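Local structure of Tol-Pal system protein TolB (Acinetobacter baumannii, 7MX5) at residues A[37-40]-A[41-44]; A[89-92]-A[93-96]; A[107-110]-A[111-114]; A[198-201]-A[202-205]; A[264-268]-A[269-273]. The protein probably acts as the periplasmic member of the Tol-Pal system, which helps the outer membrane invaginate during cell division and keeps that membrane intact. All coordinates share one frame; numbering follows the deposited sequence.

Contact 1 (A[37-40]-A[41-44]); sequences NRSG and RFTS
The carboxamide of Asn37 lies against the backbone of Ser44 and grips it twice. Asn37 ND2 gives a nearly straight bond to Ser44 O at 2.7 Å. That oxygen lies close to the amide plane of Asn37. The return bond runs from Ser44 N to Asn37 OD1 at 3.1 Å, and here the donor stands above the carbonyl plane, 51° out of it. These two bonds, with a further one from Asn37 ND2 to Glu33 O, fix the rotation of the amide. The second anchor is Ser39. A chi1 of 69° tucks its OG back toward the N-H groups of Arg41 and Phe42. Arg41 N donates to Ser39 OG at 3.3 Å, and Phe42 N adds a weak bond to the same oxygen, which is also bonded to Leu36 O. Ser39 OG lies at the edge of the Phe42 ring, 3.7 Å from Phe42 CD2. Gly40 makes the bend with a positive phi of 73°. One water donates to Phe42 O and bonds weakly to Asn37 O and Gly40 N. The turn links helix 29-37 to strand 43-45, which pairs with strand 16-19. Phe42 packs on Ile17 of that strand and on Leu125 of helix 110-126.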
loop_
_atom_site.group_PDB
_atom_site.type_symbol
_atom_site.label_atom_id
_atom_site.label_comp_id
_atom_site.label_asym_id
_atom_site.label_seq_id
_atom_site.Cartn_x
_atom_site.Cartn_y
_atom_site.Cartn_z
ATOM N N ASN A 37 11.247 -8.598 -10.127
ATOM C CA ASN A 37 10.507 -9.852 -10.085
ATOM C C ASN A 37 9.244 -9.767 -9.238
ATOM O O ASN A 37 8.419 -10.685 -9.297
ATOM C CB ASN A 37 11.403 -10.978 -9.565
ATOM C CG ASN A 37 12.156 -11.680 -10.678
ATOM O OD1 ASN A 37 11.556 -12.330 -11.535
ATOM N ND2 ASN A 37 13.478 -11.550 -10.673
ATOM N N ARG A 38 9.074 -8.701 -8.456
ATOM C CA ARG A 38 7.847 -8.481 -7.699
ATOM C C ARG A 38 7.055 -7.289 -8.227
ATOM O O ARG A 38 6.183 -6.762 -7.527
ATOM C CB ARG A 38 8.156 -8.318 -6.208
ATOM C CG ARG A 38 8.784 -6.992 -5.803
ATOM C CD ARG A 38 8.791 -6.848 -4.286
ATOM N NE ARG A 38 9.700 -5.805 -3.824
ATOM C CZ ARG A 38 9.319 -4.590 -3.454
ATOM N NH1 ARG A 38 8.048 -4.224 -3.483
ATOM N NH2 ARG A 38 10.236 -3.720 -3.040
ATOM N N SER A 39 7.329 -6.867 -9.462
ATOM C CA SER A 39 6.631 -5.748 -10.082
ATOM C C SER A 39 5.235 -6.106 -10.571
ATOM O O SER A 39 4.453 -5.198 -10.873
ATOM C CB SER A 39 7.451 -5.208 -11.257
ATOM O OG SER A 39 7.472 -6.137 -12.328
ATOM N N GLY A 40 4.905 -7.392 -10.663
ATOM C CA GLY A 40 3.635 -7.809 -11.219
ATOM C C GLY A 40 3.515 -7.661 -12.718
ATOM O O GLY A 40 2.470 -8.016 -13.276
ATOM N N ARG A 41 4.549 -7.153 -13.389
ATOM C CA ARG A 41 4.523 -6.948 -14.828
ATOM C C ARG A 41 5.758 -7.471 -15.545
ATOM O O ARG A 41 5.764 -7.487 -16.781
ATOM C CB ARG A 41 4.366 -5.455 -15.155
ATOM C CG ARG A 41 2.929 -4.986 -15.279
ATOM C CD ARG A 41 2.843 -3.741 -16.145
ATOM N NE ARG A 41 3.743 -3.814 -17.290
ATOM C CZ ARG A 41 3.520 -3.229 -18.458
ATOM N NH1 ARG A 41 2.430 -2.511 -18.675
ATOM N NH2 ARG A 41 4.413 -3.367 -19.435
ATOM N N PHE A 42 6.799 -7.885 -14.824
ATOM C CA PHE A 42 8.032 -8.335 -15.450
ATOM C C PHE A 42 8.658 -9.438 -14.610
ATOM O O PHE A 42 8.286 -9.661 -13.455
ATOM C CB PHE A 42 9.036 -7.189 -15.619
ATOM C CG PHE A 42 8.509 -6.021 -16.396
ATOM C CD1 PHE A 42 8.527 -6.028 -17.780
ATOM C CD2 PHE A 42 8.004 -4.909 -15.742
ATOM C CE1 PHE A 42 8.046 -4.952 -18.498
ATOM C CE2 PHE A 42 7.521 -3.831 -16.454
ATOM C CZ PHE A 42 7.542 -3.852 -17.833
ATOM N N THR A 43 9.617 -10.130 -15.218
ATOM C CA THR A 43 10.526 -11.028 -14.523
ATOM C C THR A 43 11.955 -10.597 -14.824
ATOM O O THR A 43 12.225 -9.937 -15.832
ATOM C CB THR A 43 10.317 -12.491 -14.938
ATOM O OG1 THR A 43 10.823 -12.692 -16.263
ATOM C CG2 THR A 43 8.840 -12.859 -14.899
ATOM N N SER A 44 12.875 -10.971 -13.938
ATOM C CA SER A 44 14.262 -10.552 -14.069
ATOM C C SER A 44 15.188 -11.670 -13.616
ATOM O O SER A 44 14.819 -12.506 -12.787
ATOM C CB SER A 44 14.541 -9.277 -13.262
ATOM O OG SER A 44 15.902 -8.900 -13.359
HETATM O O HOH W 1 6.467 -9.568 -11.512
#

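Contact 2 (A[89-92]-A[93-96]); sequences LYDV and QKQQ
The carboxylate of Asp91 folds back toward the backbone of the turn and accepts the N-H of Lys94. The bond from Lys94 N to Asp91 OD1 is straight, 2.8 Å long, with the donor above the carboxylate plane, 44° out of it. Asp91 CG stands anti to the backbone N (chi1 -170°), which brings OD1 to this N-H. Lys94 lays its CB and CG beside the same carboxylate, with Lys94 CG 3.3 Å from Asp91 OD1. Lys94 NZ stays 5.3 Å from Asp91 OD2, too far for a salt bridge, so any attraction is probably weak. Val92 packs on Ala60 and Trp63 of helix 60-65, and its CG2 lies at the edge of the Tyr90 ring, in the ring plane. The backbone of Asp91 also closes the hairpin between strands 83-91 and 96-105. Asp91 N donates to Gln96 O at 2.7 Å, and Gln96 N returns a bond to Asp91 O. The two residues form an antiparallel hydrogen-bonded pair, and Gln95 also faces Asp91, which makes a G1 beta bulge. Gln95 has a positive phi (57°). Val92 O accepts a weak bond from Gln95 N, while Gln95 CG rests 3.3 Å from Val92 O. Gln96 O stands over one face of the Tyr90 ring, near the rim, and Tyr90 OH comes 3.3 Å from Gln95 C. Tyr97 meets the Tyr90 ring edge-to-face.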
loop_
_atom_site.group_PDB
_atom_site.type_symbol
_atom_site.label_atom_id
_atom_site.label_comp_id
_atom_site.label_asym_id
_atom_site.label_seq_id
_atom_site.Cartn_x
_atom_site.Cartn_y
_atom_site.Cartn_z
ATOM N N LEU A 89 19.320 1.394 -18.645
ATOM C CA LEU A 89 18.275 0.484 -19.100
ATOM C C LEU A 89 18.272 0.506 -20.620
ATOM O O LEU A 89 18.037 1.557 -21.225
ATOM C CB LEU A 89 16.906 0.885 -18.548
ATOM C CG LEU A 89 15.706 0.070 -19.036
ATOM C CD1 LEU A 89 15.943 -1.420 -18.837
ATOM C CD2 LEU A 89 14.430 0.512 -18.335
ATOM N N TYR A 90 18.536 -0.643 -21.234
ATOM C CA TYR A 90 18.726 -0.738 -22.676
ATOM C C TYR A 90 17.548 -1.464 -23.311
ATOM O O TYR A 90 17.251 -2.608 -22.953
ATOM C CB TYR A 90 20.033 -1.456 -23.007
ATOM C CG TYR A 90 20.439 -1.328 -24.457
ATOM C CD1 TYR A 90 21.033 -0.166 -24.931
ATOM C CD2 TYR A 90 20.224 -2.366 -25.355
ATOM C CE1 TYR A 90 21.406 -0.041 -26.254
ATOM C CE2 TYR A 90 20.594 -2.251 -26.681
ATOM C CZ TYR A 90 21.184 -1.086 -27.125
ATOM O OH TYR A 90 21.554 -0.963 -28.445
ATOM N N ASP A 91 16.888 -0.795 -24.255
ATOM C CA ASP A 91 15.879 -1.428 -25.095
ATOM C C ASP A 91 16.583 -2.130 -26.249
ATOM O O ASP A 91 17.269 -1.483 -27.048
ATOM C CB ASP A 91 14.885 -0.385 -25.606
ATOM C CG ASP A 91 13.678 -1.002 -26.295
ATOM O OD1 ASP A 91 13.856 -1.829 -27.214
ATOM O OD2 ASP A 91 12.541 -0.650 -25.918
ATOM N N VAL A 92 16.418 -3.450 -26.339
ATOM C CA VAL A 92 17.169 -4.222 -27.323
ATOM C C VAL A 92 16.552 -4.091 -28.711
ATOM O O VAL A 92 17.268 -3.905 -29.703
ATOM C CB VAL A 92 17.267 -5.693 -26.876
ATOM C CG1 VAL A 92 17.461 -6.613 -28.074
ATOM C CG2 VAL A 92 18.400 -5.863 -25.877
ATOM N N GLN A 93 15.224 -4.184 -28.809
ATOM C CA GLN A 93 14.570 -4.087 -30.111
ATOM C C GLN A 93 14.788 -2.713 -30.733
ATOM O O GLN A 93 15.167 -2.600 -31.905
ATOM C CB GLN A 93 13.077 -4.389 -29.974
ATOM C CG GLN A 93 12.775 -5.778 -29.434
ATOM C CD GLN A 93 13.062 -6.873 -30.445
ATOM O OE1 GLN A 93 13.111 -6.624 -31.650
ATOM N NE2 GLN A 93 13.256 -8.092 -29.957
ATOM N N LYS A 94 14.557 -1.654 -29.959
ATOM C CA LYS A 94 14.798 -0.298 -30.435
ATOM C C LYS A 94 16.277 0.058 -30.477
ATOM O O LYS A 94 16.634 1.063 -31.102
ATOM C CB LYS A 94 14.046 0.704 -29.557
ATOM C CG LYS A 94 12.571 0.376 -29.376
ATOM C CD LYS A 94 11.761 1.616 -29.039
ATOM C CE LYS A 94 10.275 1.385 -29.272
ATOM N NZ LYS A 94 9.449 2.519 -28.769
ATOM N N GLN A 95 17.135 -0.738 -29.833
ATOM C CA GLN A 95 18.583 -0.525 -29.829
ATOM C C GLN A 95 18.937 0.866 -29.304
ATOM O O GLN A 95 19.718 1.605 -29.906
ATOM C CB GLN A 95 19.178 -0.760 -31.220
ATOM C CG GLN A 95 19.471 -2.221 -31.526
ATOM C CD GLN A 95 20.447 -2.394 -32.673
ATOM O OE1 GLN A 95 21.626 -2.680 -32.463
ATOM N NE2 GLN A 95 19.958 -2.226 -33.896
ATOM N N GLN A 96 18.354 1.218 -28.161
ATOM C CA GLN A 96 18.602 2.510 -27.542
ATOM C C GLN A 96 18.456 2.375 -26.034
ATOM O O GLN A 96 17.865 1.416 -25.530
ATOM C CB GLN A 96 17.649 3.585 -28.076
ATOM C CG GLN A 96 16.199 3.377 -27.673
ATOM C CD GLN A 96 15.251 4.290 -28.422
ATOM O OE1 GLN A 96 15.076 4.163 -29.633
ATOM N NE2 GLN A 96 14.631 5.218 -27.703
#

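Contact 3 (A[107-110]-A[111-114]); sequences ASRI and RQAG
Ile110 O accepts a bond from Gly114 N at 3.1 Å, with an N-H...O angle of 162°. This i to i+4 bond belongs to the first turn of helix 110-126. Ala113 N is held more loosely. It makes weak bonds to Arg109 O and to Ile110 O, at 3.5 and 3.2 Å from the nitrogen. Just before the helix, Ser108 is the centre of an inverse gamma turn, with a weak Arg109 N to Ala107 O bond. The main side-chain meeting is between Arg109 and Gln112. Arg109 is folded back by bends at chi2 and chi3, and its guanidinium comes to lie beside the end of Gln112. The two side chains cross at about a right angle, with their flat groups 70° apart. Gln112 OE1 stands over one face of the guanidinium. It is 3.0 Å from Arg109 NH2, but the angle is poor for a hydrogen bond; the attraction is probably electrostatic. Arg109 NH1 has a weak bond to Gln161. Arg111 turns to another partner and forms a salt bridge with Asp158. On the buried side, Ile110 and Ala113 both rest on Leu28, and Ala113 also touches Leu103 and Val105 of strand 96-105. A chi1 of 71° brings Gln112 CG to 3.1 Å from Arg109 O, a tight approach.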
loop_
_atom_site.group_PDB
_atom_site.type_symbol
_atom_site.label_atom_id
_atom_site.label_comp_id
_atom_site.label_asym_id
_atom_site.label_seq_id
_atom_site.Cartn_x
_atom_site.Cartn_y
_atom_site.Cartn_z
ATOM N N ALA A 107 25.856 6.446 2.074
ATOM C CA ALA A 107 26.366 5.422 3.006
ATOM C C ALA A 107 25.361 4.272 3.080
ATOM O O ALA A 107 24.946 3.771 2.023
ATOM C CB ALA A 107 26.713 6.089 4.330
ATOM N N SER A 108 24.954 3.829 4.272
ATOM C CA SER A 108 24.150 2.622 4.440
ATOM C C SER A 108 22.680 2.859 4.116
ATOM O O SER A 108 21.794 2.470 4.886
ATOM C CB SER A 108 24.293 2.097 5.869
ATOM O OG SER A 108 25.538 2.485 6.426
ATOM N N ARG A 109 22.414 3.502 2.982
ATOM C CA ARG A 109 21.053 3.652 2.489
ATOM C C ARG A 109 20.914 2.858 1.199
ATOM O O ARG A 109 20.561 3.406 0.151
ATOM C CB ARG A 109 20.712 5.128 2.278
ATOM C CG ARG A 109 20.775 5.956 3.553
ATOM C CD ARG A 109 19.899 5.351 4.638
ATOM N NE ARG A 109 18.493 5.689 4.458
ATOM C CZ ARG A 109 17.505 4.804 4.441
ATOM N NH1 ARG A 109 17.734 3.509 4.582
ATOM N NH2 ARG A 109 16.256 5.230 4.274
ATOM N N ILE A 110 21.185 1.559 1.278
ATOM C CA ILE A 110 21.336 0.724 0.092
ATOM C C ILE A 110 19.999 0.169 -0.386
ATOM O O ILE A 110 19.751 0.088 -1.591
ATOM C CB ILE A 110 22.349 -0.402 0.394
ATOM C CG1 ILE A 110 22.398 -1.422 -0.742
ATOM C CG2 ILE A 110 22.033 -1.070 1.726
ATOM C CD1 ILE A 110 23.239 -0.978 -1.909
ATOM N N ARG A 111 19.114 -0.218 0.538
ATOM C CA ARG A 111 17.818 -0.754 0.132
ATOM C C ARG A 111 16.952 0.311 -0.528
ATOM O O ARG A 111 16.197 0.005 -1.458
ATOM C CB ARG A 111 17.097 -1.362 1.336
ATOM C CG ARG A 111 17.592 -2.752 1.712
ATOM C CD ARG A 111 16.532 -3.540 2.472
ATOM N NE ARG A 111 15.588 -4.213 1.586
ATOM C CZ ARG A 111 15.881 -5.256 0.820
ATOM N NH1 ARG A 111 17.092 -5.788 0.807
ATOM N NH2 ARG A 111 14.932 -5.783 0.052
ATOM N N GLN A 112 17.048 1.562 -0.069
ATOM C CA GLN A 112 16.301 2.637 -0.711
ATOM C C GLN A 112 16.852 2.950 -2.097
ATOM O O GLN A 112 16.092 3.349 -2.987
ATOM C CB GLN A 112 16.315 3.889 0.169
ATOM C CG GLN A 112 17.663 4.590 0.238
ATOM C CD GLN A 112 17.550 6.061 0.583
ATOM O OE1 GLN A 112 17.040 6.425 1.643
ATOM N NE2 GLN A 112 18.031 6.915 -0.312
ATOM N N ALA A 113 18.157 2.764 -2.305
ATOM C CA ALA A 113 18.744 3.040 -3.611
ATOM C C ALA A 113 18.301 2.010 -4.641
ATOM O O ALA A 113 18.008 2.359 -5.791
ATOM C CB ALA A 113 20.269 3.076 -3.507
ATOM N N GLY A 114 18.247 0.736 -4.250
ATOM C CA GLY A 114 17.771 -0.287 -5.167
ATOM C C GLY A 114 16.314 -0.101 -5.535
ATOM O O GLY A 114 15.919 -0.333 -6.680
#

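Contact 4 (A[198-201]-A[202-205]); sequences LQDL and STGT
Asp200 OD1 receives two backbone N-H groups of the turn that follows it. Ser202 N donates to it at 2.7 Å and comes nearly along the C-O axis of the carboxylate. Thr203 N donates to Asp200 OD1 at 3.1 Å from above the carboxylate plane, 56° out of it. Two donors on one oxygen would probably favour the charged carboxylate. A chi1 near 180° swings the carboxylate of Asp200 toward Ser202 N and Thr203 N. The backbone closes the same loop. Asp200 N bonds to Thr205 O at 2.6 Å, and Gly204 N makes a weak bond to Asp200 O. Gly204 has a positive phi of 103°, part of a backbone shape that calls for glycine. Thr203 OG1 takes a weak bond from Thr205 N, and the side chain of Thr203 runs across that of Asp200. Gln199 CG lies 3.3 Å from Gly204 O, while its amide turns away to Tyr186 and Val165. Farther out, a water donates to Leu198 O and, weakly, to Thr205 O. Asp200 OD2 has a long, weak ion pair with Lys183. The bond to Ser202 N makes an Asx turn, extended by the Thr203 N bond, in the hairpin between strands 195-200 and 206-211, the last two of a four-stranded antiparallel beta-propeller blade.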
loop_
_atom_site.group_PDB
_atom_site.type_symbol
_atom_site.label_atom_id
_atom_site.label_comp_id
_atom_site.label_asym_id
_atom_site.label_seq_id
_atom_site.Cartn_x
_atom_site.Cartn_y
_atom_site.Cartn_z
ATOM N N LEU A 198 -2.156 11.605 16.599
ATOM C CA LEU A 198 -1.490 12.047 15.378
ATOM C C LEU A 198 0.003 12.128 15.667
ATOM O O LEU A 198 0.440 12.972 16.455
ATOM C CB LEU A 198 -2.033 13.392 14.901
ATOM C CG LEU A 198 -1.627 13.787 13.479
ATOM C CD1 LEU A 198 -1.890 12.644 12.507
ATOM C CD2 LEU A 198 -2.353 15.048 13.039
ATOM N N GLN A 199 0.781 11.259 15.027
ATOM C CA GLN A 199 2.187 11.067 15.355
ATOM C C GLN A 199 3.064 11.637 14.247
ATOM O O GLN A 199 2.987 11.193 13.097
ATOM C CB GLN A 199 2.491 9.585 15.569
ATOM C CG GLN A 199 3.887 9.307 16.093
ATOM C CD GLN A 199 3.910 8.175 17.101
ATOM O OE1 GLN A 199 2.892 7.854 17.714
ATOM N NE2 GLN A 199 5.076 7.566 17.281
ATOM N N ASP A 200 3.899 12.611 14.601
ATOM C CA ASP A 200 4.893 13.140 13.675
ATOM C C ASP A 200 6.012 12.119 13.505
ATOM O O ASP A 200 6.715 11.795 14.465
ATOM C CB ASP A 200 5.440 14.467 14.201
ATOM C CG ASP A 200 6.324 15.187 13.195
ATOM O OD1 ASP A 200 7.264 14.568 12.654
ATOM O OD2 ASP A 200 6.078 16.386 12.946
ATOM N N LEU A 201 6.182 11.613 12.284
ATOM C CA LEU A 201 7.187 10.586 12.036
ATOM C C LEU A 201 8.608 11.133 11.982
ATOM O O LEU A 201 9.557 10.342 12.020
ATOM C CB LEU A 201 6.875 9.847 10.734
ATOM C CG LEU A 201 5.538 9.105 10.706
ATOM C CD1 LEU A 201 5.197 8.678 9.292
ATOM C CD2 LEU A 201 5.577 7.906 11.641
ATOM N N SER A 202 8.782 12.451 11.895
ATOM C CA SER A 202 10.117 13.042 11.857
ATOM C C SER A 202 10.677 13.235 13.264
ATOM O O SER A 202 11.699 12.639 13.621
ATOM C CB SER A 202 10.082 14.373 11.097
ATOM O OG SER A 202 11.364 14.711 10.599
ATOM N N THR A 203 10.015 14.063 14.073
ATOM C CA THR A 203 10.453 14.294 15.444
ATOM C C THR A 203 10.008 13.195 16.399
ATOM O O THR A 203 10.600 13.051 17.474
ATOM C CB THR A 203 9.927 15.640 15.949
ATOM O OG1 THR A 203 8.549 15.507 16.317
ATOM C CG2 THR A 203 10.057 16.705 14.869
ATOM N N GLY A 204 8.986 12.423 16.036
ATOM C CA GLY A 204 8.456 11.398 16.916
ATOM C C GLY A 204 7.156 11.808 17.578
ATOM O O GLY A 204 6.217 11.011 17.665
ATOM N N THR A 205 7.094 13.071 18.008
ATOM C CA THR A 205 6.026 13.581 18.862
ATOM C C THR A 205 4.637 13.226 18.338
ATOM O O THR A 205 4.411 13.118 17.128
ATOM C CB THR A 205 6.152 15.099 18.987
ATOM O OG1 THR A 205 5.979 15.695 17.694
ATOM C CG2 THR A 205 7.519 15.477 19.536
HETATM O O HOH W 2 2.213 15.617 16.450
#

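Contact 5 (A[264-268]-A[269-273]); sequences RYTPD and GKAFI
This is the beta hairpin of strands 263-265 and 271-276, the first two strands of a four-stranded antiparallel sheet in the beta propeller. Arg264 and Ile273 form a hydrogen-bonded pair. Arg264 N donates to Ile273 O and Ile273 N to Arg264 O, each at 2.9 Å. Tyr265 and Phe272 follow as a non-hydrogen-bonded pair. Their side-chain contact is light, Tyr265 CD1 to Phe272 CB at 4.4 Å. The Phe272 ring turns away to Tyr287 and Phe289. A type I turn runs from Thr266 to Gly269 and is closed by Gly269 N to Thr266 O at 2.9 Å. Gly269 takes a positive phi (72°). Thr266 holds the turn from inside. Its backbone N gives a straight bond to Ala271 O. With chi1 at 54°, Thr266 OG1 comes 2.6 Å from both Ala271 O and Asp268 OD1. Asp268 OD1 also accepts Lys270 N at 3.0 Å, from above the carboxylate plane; this is an Asx turn that overlaps the end of the type I turn. The side chain of Asp268 runs nearly perpendicular to that of Lys270, with Asp268 OD2 and Lys270 NZ 4.7 Å apart. The single hydroxyl proton of Thr266 has two acceptors within reach, so the bond could go to either. The N-H of Lys270, and perhaps its more distant amine, would probably favour a charged Asp268.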
loop_
_atom_site.group_PDB
_atom_site.type_symbol
_atom_site.label_atom_id
_atom_site.label_comp_id
_atom_site.label_asym_id
_atom_site.label_seq_id
_atom_site.Cartn_x
_atom_site.Cartn_y
_atom_site.Cartn_z
ATOM N N ARG A 264 -13.914 7.375 3.952
ATOM C CA ARG A 264 -12.660 7.581 3.235
ATOM C C ARG A 264 -12.854 8.687 2.208
ATOM O O ARG A 264 -13.746 8.597 1.360
ATOM C CB ARG A 264 -12.193 6.292 2.552
ATOM C CG ARG A 264 -12.045 5.105 3.490
ATOM C CD ARG A 264 -10.586 4.850 3.823
ATOM N NE ARG A 264 -10.430 3.842 4.865
ATOM C CZ ARG A 264 -9.485 2.913 4.875
ATOM N NH1 ARG A 264 -8.592 2.826 3.902
ATOM N NH2 ARG A 264 -9.433 2.050 5.885
ATOM N N TYR A 265 -12.012 9.716 2.280
ATOM C CA TYR A 265 -12.119 10.846 1.365
ATOM C C TYR A 265 -11.838 10.422 -0.071
ATOM O O TYR A 265 -10.993 9.560 -0.329
ATOM C CB TYR A 265 -11.136 11.948 1.757
ATOM C CG TYR A 265 -11.525 12.767 2.963
ATOM C CD1 TYR A 265 -12.437 13.809 2.856
ATOM C CD2 TYR A 265 -10.956 12.521 4.204
ATOM C CE1 TYR A 265 -12.787 14.568 3.957
ATOM C CE2 TYR A 265 -11.292 13.278 5.308
ATOM C CZ TYR A 265 -12.206 14.300 5.179
ATOM O OH TYR A 265 -12.545 15.052 6.282
ATOM N N THR A 266 -12.547 11.044 -1.008
ATOM C CA THR A 266 -12.147 10.930 -2.402
ATOM C C THR A 266 -10.932 11.822 -2.656
ATOM O O THR A 266 -10.835 12.912 -2.085
ATOM C CB THR A 266 -13.292 11.332 -3.332
ATOM O OG1 THR A 266 -13.771 12.633 -2.972
ATOM C CG2 THR A 266 -14.436 10.331 -3.237
ATOM N N PRO A 267 -9.989 11.387 -3.497
ATOM C CA PRO A 267 -8.745 12.158 -3.670
ATOM C C PRO A 267 -8.948 13.548 -4.255
ATOM O O PRO A 267 -8.010 14.355 -4.209
ATOM C CB PRO A 267 -7.908 11.278 -4.609
ATOM C CG PRO A 267 -8.893 10.391 -5.287
ATOM C CD PRO A 267 -9.992 10.152 -4.298
ATOM N N ASP A 268 -10.125 13.859 -4.794
ATOM C CA ASP A 268 -10.400 15.191 -5.316
ATOM C C ASP A 268 -10.956 16.138 -4.260
ATOM O O ASP A 268 -11.182 17.315 -4.562
ATOM C CB ASP A 268 -11.373 15.108 -6.499
ATOM C CG ASP A 268 -12.617 14.293 -6.185
ATOM O OD1 ASP A 268 -12.936 14.111 -4.991
ATOM O OD2 ASP A 268 -13.278 13.833 -7.140
ATOM N N GLY A 269 -11.182 15.658 -3.039
ATOM C CA GLY A 269 -11.733 16.479 -1.982
ATOM C C GLY A 269 -13.197 16.824 -2.127
ATOM O O GLY A 269 -13.727 17.559 -1.285
ATOM N N LYS A 270 -13.873 16.319 -3.161
ATOM C CA LYS A 270 -15.273 16.653 -3.385
ATOM C C LYS A 270 -16.226 15.836 -2.525
ATOM O O LYS A 270 -17.352 16.281 -2.281
ATOM C CB LYS A 270 -15.636 16.453 -4.859
ATOM C CG LYS A 270 -14.790 17.251 -5.836
ATOM C CD LYS A 270 -15.649 17.824 -6.952
ATOM C CE LYS A 270 -15.046 17.542 -8.317
ATOM N NZ LYS A 270 -16.059 16.998 -9.265
ATOM N N ALA A 271 -15.810 14.661 -2.063
ATOM C CA ALA A 271 -16.735 13.739 -1.419
ATOM C C ALA A 271 -15.946 12.743 -0.581
ATOM O O ALA A 271 -14.716 12.790 -0.510
ATOM C CB ALA A 271 -17.597 13.024 -2.462
ATOM N N PHE A 272 -16.678 11.837 0.065
ATOM C CA PHE A 272 -16.094 10.675 0.717
ATOM C C PHE A 272 -17.053 9.502 0.573
ATOM O O PHE A 272 -18.258 9.678 0.378
ATOM C CB PHE A 272 -15.768 10.941 2.199
ATOM C CG PHE A 272 -16.978 11.091 3.087
ATOM C CD1 PHE A 272 -17.581 9.983 3.665
ATOM C CD2 PHE A 272 -17.487 12.345 3.376
ATOM C CE1 PHE A 272 -18.683 10.122 4.487
ATOM C CE2 PHE A 272 -18.585 12.490 4.203
ATOM C CZ PHE A 272 -19.185 11.378 4.756
ATOM N N ILE A 273 -16.502 8.297 0.666
ATOM C CA ILE A 273 -17.287 7.076 0.578
ATOM C C ILE A 273 -17.351 6.433 1.957
ATOM O O ILE A 273 -16.520 6.689 2.834
ATOM C CB ILE A 273 -16.720 6.091 -0.466
ATOM C CG1 ILE A 273 -15.390 5.508 0.012
ATOM C CG2 ILE A 273 -16.554 6.779 -1.813
ATOM C CD1 ILE A 273 -14.930 4.311 -0.788
#

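How the contacts relate
Contacts 1 and 2 lie in the amino-terminal domain and reach the same mixed sheet, one at its edge strand 43-45 and the other at the turn between strands 83-91 and 96-105. Their centres are 18 Å apart. Contact 3 begins helix 110-126, which Phe42 of contact 1 and Leu89 of contact 2 also touch; its nearest atoms are about 6 Å from contact 1. Contacts 4 and 5 belong to different sheets of the propeller, with centres 25 Å apart. Contacts 1 and 5 lie on opposite sides of the chain's centre, 32 Å between centres. An aspartate carboxylate takes one backbone N-H of a turn in contacts 2 and 5, and two in contact 4.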